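Local coordinates for protein xyloglucan-specific endo-beta-1,4-glucanase (Uncultured bacterium, PDB 4W88) that hydrolyses internal beta-1,4-glucosidic bonds in the backbone of xyloglucan, as a family GH5 endo-glucanase, at residues R59-F64 with F302-N307; M147-M152 with I269-A274; K208-P213 with K258-K263. The protein carries 1 engineered substitution. All coordinates share one frame; numbering follows the deposited sequence. Where two conformers were deposited one is given.

In the fold
All three contacts belong to one TIM barrel of eight parallel strands. Contact 1 joins strands 57-60 and 300-305, and contact 2 joins the loop after strand 142-145 to strand 267-272. Their centres lie about 10 Å apart, and they meet directly because strands 267-272 and 300-305 are neighbours. Contact 3 sits in the outer layer, with its centre about 18 Å from that of contact 2 and about 26 Å from that of contact 1; helix 246-261 leads on to strand 267-272. Along the chain the segment pairs enclose one another, contact 3 innermost and contact 1 outermost. Contacts 1 and 2 thus shape the ligand-binding end of the barrel, while contact 3 packs its periphery.

Contact 1. Residues R59-F64 with F302-N307; sequences RIPVTF and FIWDNN
Arg59 lies between two aromatic residues of strand 300-305, its CB against Phe302 and its guanidinium beside Trp304. Strand 15-18 runs between the two strands in the barrel, so they meet only through side chains on its inside, without a hydrogen bond. Arg59 CB approaches Phe302 CD2 to 3.7 Å, and the backbone N of Arg59 lies 3.9 Å from Phe302 CE2. With CG anti to the backbone N (chi1 178°) and the chain extended as far as NE, Arg59 carries its guanidinium away from Phe302 to the barrel mouth. There Trp304 CZ3 sits at the edge of the guanidinium, near its plane, 4.2 Å from Arg59 NH1. The two flat groups are steeply inclined, 76° apart, so they do not stack. Trp304 also has CG anti to the backbone N (chi1 -176°), which brings CZ3 to 4.1 Å from Pro61 CG. The indole also lies close to the bound Tris. Glu145 receives NE of Arg59, Glu271 and Asn17 receive NH1, and Asn148 receives NH2. The apolar walls therefore confine the aliphatic stem, while this set of acceptors fixes the buried guanidinium, whose positive charge probably helps to orient the Glu271 carboxylate.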
loop_
_atom_site.group_PDB
_atom_site.type_symbol
_atom_site.label_atom_id
_atom_site.label_comp_id
_atom_site.label_asym_id
_atom_site.label_seq_id
_atom_site.Cartn_x
_atom_site.Cartn_y
_atom_site.Cartn_z
ATOM N N ARG A 59 1.793 6.291 -3.116
ATOM C CA ARG A 59 2.116 5.469 -1.976
ATOM C C ARG A 59 3.675 5.311 -1.998
ATOM O O ARG A 59 4.258 4.957 -3.038
ATOM C CB ARG A 59 1.372 4.152 -1.980
ATOM C CG ARG A 59 1.737 3.239 -0.817
ATOM C CD ARG A 59 0.658 2.156 -0.767
ATOM N NE ARG A 59 0.672 1.133 0.282
ATOM C CZ ARG A 59 1.180 -0.073 0.158
ATOM N NH1 ARG A 59 1.908 -0.436 -0.873
ATOM N NH2 ARG A 59 0.868 -0.962 1.085
ATOM N N ILE A 60 4.287 5.605 -0.832
ATOM C CA ILE A 60 5.714 5.550 -0.647
ATOM C C ILE A 60 5.980 4.448 0.330
ATOM O O ILE A 60 5.912 4.623 1.576
ATOM C CB ILE A 60 6.241 6.883 -0.110
ATOM C CG1 ILE A 60 5.886 8.033 -1.102
ATOM C CG2 ILE A 60 7.752 6.840 0.107
ATOM C CD1 ILE A 60 6.076 9.449 -0.630
ATOM N N PRO A 61 6.210 3.242 -0.203
ATOM C CA PRO A 61 6.511 2.135 0.709
ATOM C C PRO A 61 7.916 2.275 1.251
ATOM O O PRO A 61 8.850 2.578 0.514
ATOM C CB PRO A 61 6.383 0.925 -0.184
ATOM C CG PRO A 61 6.599 1.422 -1.565
ATOM C CD PRO A 61 6.130 2.828 -1.605
ATOM N N VAL A 62 8.054 2.009 2.543
ATOM C CA VAL A 62 9.328 2.177 3.215
ATOM C C VAL A 62 9.586 0.984 4.147
ATOM O O VAL A 62 8.727 0.648 4.960
ATOM C CB VAL A 62 9.402 3.435 4.052
ATOM C CG1 VAL A 62 10.776 3.610 4.627
ATOM C CG2 VAL A 62 9.068 4.672 3.231
ATOM N N THR A 63 10.768 0.388 4.060
ATOM C CA THR A 63 11.132 -0.659 5.004
ATOM C C THR A 63 12.115 -0.025 5.957
ATOM O O THR A 63 13.198 0.457 5.565
ATOM C CB THR A 63 11.790 -1.921 4.313
ATOM O OG1 THR A 63 10.831 -2.415 3.330
ATOM C CG2 THR A 63 12.064 -2.987 5.350
ATOM N N PHE A 64 11.759 -0.073 7.233
ATOM C CA PHE A 64 12.577 0.612 8.249
ATOM C C PHE A 64 13.572 -0.292 8.941
ATOM O O PHE A 64 14.586 0.189 9.413
ATOM C CB PHE A 64 11.630 1.204 9.281
ATOM C CG PHE A 64 10.891 2.379 8.739
ATOM C CD1 PHE A 64 11.512 3.649 8.750
ATOM C CD2 PHE A 64 9.635 2.245 8.188
ATOM C CE1 PHE A 64 10.835 4.747 8.220
ATOM C CE2 PHE A 64 8.986 3.390 7.624
ATOM C CZ PHE A 64 9.619 4.640 7.618
ATOM N N PHE A 302 -4.274 2.146 -5.721
ATOM C CA PHE A 302 -2.907 2.534 -5.989
ATOM C C PHE A 302 -2.197 1.412 -6.735
ATOM O O PHE A 302 -2.134 0.272 -6.249
ATOM C CB PHE A 302 -2.158 2.812 -4.669
ATOM C CG PHE A 302 -2.572 4.047 -3.927
ATOM C CD1 PHE A 302 -3.847 4.152 -3.345
ATOM C CD2 PHE A 302 -1.711 5.128 -3.804
ATOM C CE1 PHE A 302 -4.233 5.305 -2.673
ATOM C CE2 PHE A 302 -2.117 6.276 -3.132
ATOM C CZ PHE A 302 -3.365 6.388 -2.602
ATOM N N ILE A 303 -1.622 1.726 -7.886
ATOM C CA ILE A 303 -1.024 0.702 -8.760
ATOM C C ILE A 303 0.421 0.450 -8.332
ATOM O O ILE A 303 1.183 1.391 -8.086
ATOM C CB ILE A 303 -1.102 1.169 -10.255
ATOM C CG1 ILE A 303 -2.508 1.565 -10.634
ATOM C CG2 ILE A 303 -0.519 0.093 -11.158
ATOM C CD1 ILE A 303 -3.579 0.488 -10.276
ATOM N N TRP A 304 0.795 -0.829 -8.206
ATOM C CA TRP A 304 2.154 -1.194 -7.894
ATOM C C TRP A 304 3.120 -0.999 -9.105
ATOM O O TRP A 304 2.871 -1.541 -10.202
ATOM C CB TRP A 304 2.212 -2.648 -7.442
ATOM C CG TRP A 304 3.618 -2.994 -7.028
ATOM C CD1 TRP A 304 4.502 -3.845 -7.655
ATOM C CD2 TRP A 304 4.265 -2.536 -5.822
ATOM N NE1 TRP A 304 5.687 -3.876 -6.951
ATOM C CE2 TRP A 304 5.557 -3.114 -5.802
ATOM C CE3 TRP A 304 3.875 -1.695 -4.790
ATOM C CZ2 TRP A 304 6.481 -2.836 -4.779
ATOM C CZ3 TRP A 304 4.741 -1.462 -3.788
ATOM C CH2 TRP A 304 6.020 -2.013 -3.773
ATOM N N ASP A 305 4.142 -0.152 -8.944
ATOM C CA ASP A 305 5.098 0.115 -9.971
ATOM C C ASP A 305 6.515 -0.049 -9.451
ATOM O O ASP A 305 7.049 0.797 -8.727
ATOM C CB ASP A 305 4.869 1.501 -10.592
ATOM C CG ASP A 305 5.764 1.772 -11.798
ATOM O OD1 ASP A 305 6.832 1.078 -11.964
ATOM O OD2 ASP A 305 5.392 2.689 -12.609
ATOM N N ASN A 306 7.136 -1.158 -9.907
ATOM C CA ASN A 306 8.502 -1.482 -9.506
ATOM C C ASN A 306 9.625 -1.131 -10.472
ATOM O O ASN A 306 10.801 -1.526 -10.252
ATOM C CB ASN A 306 8.593 -2.963 -9.064
ATOM C CG ASN A 306 8.215 -3.920 -10.167
ATOM O OD1 ASN A 306 8.063 -3.479 -11.309
ATOM N ND2 ASN A 306 8.178 -5.197 -9.866
ATOM N N ASN A 307 9.264 -0.467 -11.561
ATOM C CA ASN A 307 10.204 -0.110 -12.655
ATOM C C ASN A 307 10.794 -1.310 -13.353
ATOM O O ASN A 307 11.851 -1.175 -13.957
ATOM C CB ASN A 307 11.282 0.807 -12.113
ATOM C CG ASN A 307 12.028 1.575 -13.178
ATOM O OD1 ASN A 307 11.497 1.837 -14.251
ATOM N ND2 ASN A 307 13.255 1.936 -12.890
#

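Contact 2. Residues M147-M152 with I269-A274. With BGC (beta-D-glucopyranose), chain C; TRS (2-amino-2-hydroxymethyl-propane-1,3-diol), chain E.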
loop_
_atom_site.group_PDB
_atom_site.type_symbol
_atom_site.label_atom_id
_atom_site.label_comp_id
_atom_site.label_asym_id
_atom_site.label_seq_id
_atom_site.Cartn_x
_atom_site.Cartn_y
_atom_site.Cartn_z
HETATM N N MSE A 147 0.991 -0.973 8.443
HETATM C CA MSE A 147 1.684 -2.216 8.099
HETATM C C MSE A 147 1.380 -2.552 6.661
HETATM O O MSE A 147 0.359 -2.117 6.093
HETATM C CB MSE A 147 1.229 -3.413 8.989
HETATM C CG MSE A 147 1.422 -3.097 10.462
HETATM SE SE MSE A 147 0.828 -4.642 11.554
HETATM C CE MSE A 147 -1.081 -4.264 11.596
ATOM N N ASN A 148 2.245 -3.409 6.108
ATOM C CA ASN A 148 2.071 -3.948 4.744
ATOM C C ASN A 148 2.090 -5.456 4.792
ATOM O O ASN A 148 3.092 -6.066 5.219
ATOM C CB ASN A 148 3.184 -3.500 3.830
ATOM C CG ASN A 148 2.968 -3.959 2.404
ATOM O OD1 ASN A 148 2.018 -3.501 1.756
ATOM N ND2 ASN A 148 3.743 -4.964 1.985
ATOM N N GLU A 149 0.962 -6.057 4.439
ATOM C CA GLU A 149 0.831 -7.496 4.389
ATOM C C GLU A 149 1.335 -8.243 5.621
ATOM O O GLU A 149 2.096 -9.184 5.498
ATOM C CB GLU A 149 1.404 -8.031 3.112
ATOM C CG GLU A 149 0.751 -7.452 1.873
ATOM C CD GLU A 149 1.236 -7.986 0.530
ATOM O OE1 GLU A 149 2.312 -8.636 0.444
ATOM O OE2 GLU A 149 0.520 -7.691 -0.504
ATOM N N PRO A 150 0.995 -7.746 6.807
ATOM C CA PRO A 150 1.530 -8.380 8.023
ATOM C C PRO A 150 1.114 -9.852 8.097
ATOM O O PRO A 150 -0.061 -10.161 7.866
ATOM C CB PRO A 150 0.915 -7.554 9.139
ATOM C CG PRO A 150 -0.401 -7.005 8.560
ATOM C CD PRO A 150 0.026 -6.673 7.130
ATOM N N ARG A 151 2.048 -10.738 8.403
ATOM C CA ARG A 151 1.802 -12.162 8.296
ATOM C C ARG A 151 2.973 -12.934 8.897
ATOM O O ARG A 151 3.958 -12.314 9.330
ATOM C CB ARG A 151 1.598 -12.589 6.812
ATOM C CG ARG A 151 2.845 -12.353 5.955
ATOM C CD ARG A 151 2.615 -12.336 4.434
ATOM N NE ARG A 151 3.884 -12.308 3.709
ATOM C CZ ARG A 151 4.660 -11.254 3.494
ATOM N NH1 ARG A 151 4.356 -10.078 3.948
ATOM N NH2 ARG A 151 5.772 -11.369 2.792
HETATM N N MSE A 152 2.892 -14.272 8.868
HETATM C CA MSE A 152 4.014 -15.148 9.236
HETATM C C MSE A 152 4.479 -15.772 7.900
HETATM O O MSE A 152 3.865 -16.755 7.390
HETATM C CB MSE A 152 3.577 -16.262 10.209
HETATM C CG MSE A 152 4.694 -17.289 10.396
HETATM SE SE MSE A 152 6.092 -16.505 11.514
HETATM C CE MSE A 152 7.278 -15.922 10.086
ATOM N N ILE A 269 -7.741 0.378 -1.826
ATOM C CA ILE A 269 -6.894 -0.675 -2.406
ATOM C C ILE A 269 -5.460 -0.132 -2.584
ATOM O O ILE A 269 -5.184 0.544 -3.574
ATOM C CB ILE A 269 -7.458 -1.248 -3.710
ATOM C CG1 ILE A 269 -8.933 -1.684 -3.532
ATOM C CG2 ILE A 269 -6.562 -2.325 -4.182
ATOM C CD1 ILE A 269 -9.186 -2.743 -2.484
ATOM N N THR A 270 -4.554 -0.446 -1.646
ATOM C CA THR A 270 -3.283 0.189 -1.649
ATOM C C THR A 270 -2.270 -0.447 -2.570
ATOM O O THR A 270 -1.195 0.139 -2.801
ATOM C CB THR A 270 -2.726 0.427 -0.218
ATOM O OG1 THR A 270 -2.579 -0.829 0.477
ATOM C CG2 THR A 270 -3.662 1.360 0.553
ATOM N N GLU A 271 -2.601 -1.631 -3.109
ATOM C CA GLU A 271 -1.817 -2.222 -4.219
ATOM C C GLU A 271 -2.737 -3.083 -5.086
ATOM O O GLU A 271 -3.592 -3.823 -4.597
ATOM C CB GLU A 271 -0.680 -3.131 -3.743
ATOM C CG GLU A 271 0.504 -2.490 -3.051
ATOM C CD GLU A 271 1.522 -3.492 -2.612
ATOM O OE1 GLU A 271 1.628 -4.580 -3.281
ATOM O OE2 GLU A 271 2.302 -3.195 -1.675
ATOM N N THR A 272 -2.540 -2.918 -6.390
ATOM C CA THR A 272 -3.038 -3.800 -7.422
ATOM C C THR A 272 -2.223 -3.511 -8.691
ATOM O O THR A 272 -1.333 -2.643 -8.717
ATOM C CB THR A 272 -4.548 -3.604 -7.649
ATOM O OG1 THR A 272 -5.063 -4.668 -8.520
ATOM C CG2 THR A 272 -4.836 -2.233 -8.217
ATOM N N GLY A 273 -2.501 -4.269 -9.749
ATOM C CA GLY A 273 -1.769 -4.135 -11.010
ATOM C C GLY A 273 -1.711 -5.485 -11.719
ATOM O O GLY A 273 -2.170 -6.492 -11.175
ATOM N N ALA A 274 -1.182 -5.512 -12.953
ATOM C CA ALA A 274 -1.048 -6.737 -13.716
ATOM C C ALA A 274 0.321 -6.775 -14.360
ATOM O O ALA A 274 0.732 -5.834 -14.959
ATOM C CB ALA A 274 -2.136 -6.729 -14.770
HETATM C C2 BGC C . 1.932 -12.214 -3.752
HETATM C C3 BGC C . 2.145 -10.827 -3.126
HETATM C C4 BGC C . 0.943 -9.957 -3.280
HETATM C C5 BGC C . -0.148 -11.006 -2.818
HETATM C C6 BGC C . -1.403 -10.235 -2.974
HETATM C C1 BGC C . 0.938 -13.160 -3.179
HETATM O O2 BGC C . 3.056 -12.865 -3.383
HETATM O O3 BGC C . 3.236 -10.266 -3.814
HETATM O O4 BGC C . 1.238 -8.543 -2.802
HETATM O O5 BGC C . -0.109 -12.399 -3.456
HETATM O O6 BGC C . -2.575 -10.780 -2.425
HETATM C C TRS E . 4.467 -6.728 -2.645
HETATM C C1 TRS E . 4.153 -6.630 -1.137
HETATM C C2 TRS E . 5.247 -8.033 -2.780
HETATM C C3 TRS E . 5.078 -5.375 -3.074
HETATM N N TRS E . 3.183 -6.815 -3.353
HETATM O O1 TRS E . 3.303 -5.546 -0.819
HETATM O O2 TRS E . 5.830 -7.781 -4.035
HETATM O O3 TRS E . 6.277 -5.007 -2.206
#
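Asn148 and Glu149, on the loop after strand 142-145, face Glu271 of strand 267-272. An Asn-Glu pair after the fourth barrel strand and a glutamate on the seventh are the hallmark of clan GH-A TIM barrels, GH5 among them, consistent with Glu149 as acid/base and Glu271 as nucleophile. Direct contact is slight and includes no hydrogen bond. Asn148 OD1 lies 3.5 Å from Glu271 OE2, but both are acceptors; Arg59 donates to each of them and thereby ties the two together. The carboxylates come no nearer than 4.3 Å, from Glu149 OE2 to Glu271 OE1.

Tris, probably from the crystallisation liquor, supplies the bridging bonds. It gives its N to Glu271 OE1 at 2.7 Å and its O1 to Glu271 OE2, while Asn148 ND2 donates to that same O1 at 2.9 Å. Separately, Glu149, extended beyond CG (chi2 -178°), reaches a glucose of the xyloglucan oligosaccharide, and its OE2 accepts from O4 at 2.6 Å. Replacing Glu149 by alanine is likely to leave that sugar hydroxyl and His223 ND1 without the acceptor they share.

Within the loop, Arg151, itself paired with Glu158, ties back to the backbone: its NH1 donates to Glu149 O at 2.9 Å, with the oxygen exactly in the guanidinium plane.

Contact 3. Residues K208-P213 with K258-K263; sequences KDLEIP and KYLIDK
Tyr259 of helix 246-261 lays one ring face against the backbone of Lys208, the last residue of helix 204-208. Lys208 N stands 3.9 Å above the Tyr259 ring plane, offset toward the rim, and Lys208 CA comes to 3.7 Å from Tyr259 CE1. The lysine side chain then passes along the ring to the phenol end: extended at first, it bends at chi3 (-66°), which sets CE 3.2 Å from Tyr259 OH. Its amino group makes no hydrogen bond to that oxygen, with NZ 4.0 Å from OH; the hydroxyl is instead bonded to Glu204.

Leu260 follows, turning CD2 toward two residues of the loop that leads to strand 218-223. Its methyl meets Ile212 CD1 at 4.0 Å and, more loosely, Leu210 CD2 at 4.4 Å, and both leucines also touch Val220 of that strand. Farther on, Lys263 N makes a weak bond back to Leu260 O.

The contact joins neighbouring parts of the barrel's outer layer, away from the sugar site. No hydrogen bond or salt bridge links the segments, so the join rests on van der Waals packing: a tyrosine face at the partly solvent-exposed side and an aliphatic cluster inward.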
loop_
_atom_site.group_PDB
_atom_site.type_symbol
_atom_site.label_atom_id
_atom_site.label_comp_id
_atom_site.label_asym_id
_atom_site.label_seq_id
_atom_site.Cartn_x
_atom_site.Cartn_y
_atom_site.Cartn_z
ATOM N N LYS A 208 -14.463 -10.908 8.162
ATOM C CA LYS A 208 -15.334 -11.199 9.309
ATOM C C LYS A 208 -14.585 -10.982 10.632
ATOM O O LYS A 208 -15.162 -10.529 11.589
ATOM C CB LYS A 208 -15.900 -12.622 9.209
ATOM C CG LYS A 208 -16.855 -13.029 10.288
ATOM C CD LYS A 208 -17.364 -14.461 10.038
ATOM C CE LYS A 208 -18.230 -14.575 8.778
ATOM N NZ LYS A 208 -18.903 -15.903 8.606
ATOM N N ASP A 209 -13.292 -11.237 10.685
ATOM C CA ASP A 209 -12.576 -11.099 11.960
ATOM C C ASP A 209 -11.970 -9.735 12.193
ATOM O O ASP A 209 -11.339 -9.539 13.209
ATOM C CB ASP A 209 -11.445 -12.140 12.069
ATOM C CG ASP A 209 -11.961 -13.523 12.426
ATOM O OD1 ASP A 209 -13.153 -13.658 12.785
ATOM O OD2 ASP A 209 -11.199 -14.493 12.339
ATOM N N LEU A 210 -12.043 -8.832 11.241
ATOM C CA LEU A 210 -11.376 -7.533 11.370
ATOM C C LEU A 210 -12.158 -6.631 12.301
ATOM O O LEU A 210 -13.313 -6.331 12.068
ATOM C CB LEU A 210 -11.272 -6.822 10.025
ATOM C CG LEU A 210 -10.551 -5.467 10.020
ATOM C CD1 LEU A 210 -9.044 -5.623 10.226
ATOM C CD2 LEU A 210 -10.816 -4.770 8.717
ATOM N N GLU A 211 -11.512 -6.176 13.359
ATOM C CA GLU A 211 -12.116 -5.203 14.282
ATOM C C GLU A 211 -12.071 -3.831 13.684
ATOM O O GLU A 211 -11.028 -3.407 13.145
ATOM C CB GLU A 211 -11.317 -5.179 15.567
ATOM C CG GLU A 211 -11.936 -4.407 16.673
ATOM C CD GLU A 211 -11.125 -4.502 17.939
ATOM O OE1 GLU A 211 -10.415 -5.529 18.165
ATOM O OE2 GLU A 211 -11.183 -3.508 18.686
ATOM N N ILE A 212 -13.191 -3.124 13.738
ATOM C CA ILE A 212 -13.217 -1.787 13.178
ATOM C C ILE A 212 -13.045 -0.791 14.325
ATOM O O ILE A 212 -13.892 -0.685 15.205
ATOM C CB ILE A 212 -14.558 -1.512 12.485
ATOM C CG1 ILE A 212 -14.873 -2.602 11.445
ATOM C CG2 ILE A 212 -14.605 -0.098 11.921
ATOM C CD1 ILE A 212 -13.831 -2.756 10.379
ATOM N N PRO A 213 -11.994 0.022 14.289
ATOM C CA PRO A 213 -11.831 1.012 15.340
ATOM C C PRO A 213 -12.963 2.019 15.447
ATOM O O PRO A 213 -13.553 2.423 14.440
ATOM C CB PRO A 213 -10.581 1.757 14.894
ATOM C CG PRO A 213 -9.855 0.794 14.013
ATOM C CD PRO A 213 -10.936 0.151 13.277
ATOM N N LYS A 258 -20.008 -6.157 1.572
ATOM C CA LYS A 258 -20.772 -6.682 2.699
ATOM C C LYS A 258 -20.153 -6.229 4.012
ATOM O O LYS A 258 -20.839 -5.801 4.950
ATOM C CB LYS A 258 -20.723 -8.208 2.639
ATOM C CG LYS A 258 -21.704 -9.006 3.472
ATOM C CD LYS A 258 -21.762 -10.383 2.810
ATOM C CE LYS A 258 -22.913 -11.231 3.278
ATOM N NZ LYS A 258 -22.507 -11.927 4.523
ATOM N N TYR A 259 -18.856 -6.354 4.133
ATOM C CA TYR A 259 -18.243 -6.161 5.458
ATOM C C TYR A 259 -17.719 -4.761 5.733
ATOM O O TYR A 259 -17.514 -4.419 6.884
ATOM C CB TYR A 259 -17.122 -7.171 5.630
ATOM C CG TYR A 259 -17.604 -8.583 5.859
ATOM C CD1 TYR A 259 -17.902 -9.016 7.145
ATOM C CD2 TYR A 259 -17.786 -9.473 4.812
ATOM C CE1 TYR A 259 -18.359 -10.294 7.372
ATOM C CE2 TYR A 259 -18.271 -10.761 5.047
ATOM C CZ TYR A 259 -18.538 -11.142 6.334
ATOM O OH TYR A 259 -18.995 -12.370 6.653
ATOM N N LEU A 260 -17.513 -3.964 4.676
ATOM C CA LEU A 260 -16.874 -2.655 4.815
ATOM C C LEU A 260 -17.700 -1.549 4.158
ATOM O O LEU A 260 -18.228 -0.676 4.838
ATOM C CB LEU A 260 -15.389 -2.707 4.292
ATOM C CG LEU A 260 -14.452 -3.620 5.077
ATOM C CD1 LEU A 260 -13.086 -3.815 4.386
ATOM C CD2 LEU A 260 -14.224 -3.105 6.456
ATOM N N ILE A 261 -17.843 -1.593 2.843
ATOM C CA ILE A 261 -18.389 -0.430 2.135
ATOM C C ILE A 261 -19.813 -0.213 2.588
ATOM O O ILE A 261 -20.232 0.935 2.834
ATOM C CB ILE A 261 -18.333 -0.617 0.613
ATOM C CG1 ILE A 261 -16.876 -0.694 0.146
ATOM C CG2 ILE A 261 -19.102 0.479 -0.111
ATOM C CD1 ILE A 261 -16.712 -1.231 -1.253
ATOM N N ASP A 262 -20.592 -1.287 2.666
ATOM C CA ASP A 262 -22.037 -1.123 3.009
ATOM C C ASP A 262 -22.311 -0.895 4.512
ATOM O O ASP A 262 -23.399 -0.629 4.930
ATOM C CB ASP A 262 -22.839 -2.279 2.476
ATOM C CG ASP A 262 -22.904 -2.329 0.936
ATOM O OD1 ASP A 262 -22.575 -1.337 0.193
ATOM O OD2 ASP A 262 -23.300 -3.398 0.459
ATOM N N LYS A 263 -21.244 -0.984 5.284
ATOM C CA LYS A 263 -21.283 -0.547 6.622
ATOM C C LYS A 263 -20.705 0.840 6.797
ATOM O O LYS A 263 -20.560 1.314 7.936
ATOM C CB LYS A 263 -20.490 -1.511 7.500
ATOM C CG LYS A 263 -20.979 -2.951 7.559
ATOM C CD LYS A 263 -20.195 -3.577 8.720
ATOM C CE LYS A 263 -20.438 -5.050 8.925
ATOM N NZ LYS A 263 -21.871 -5.311 9.217
#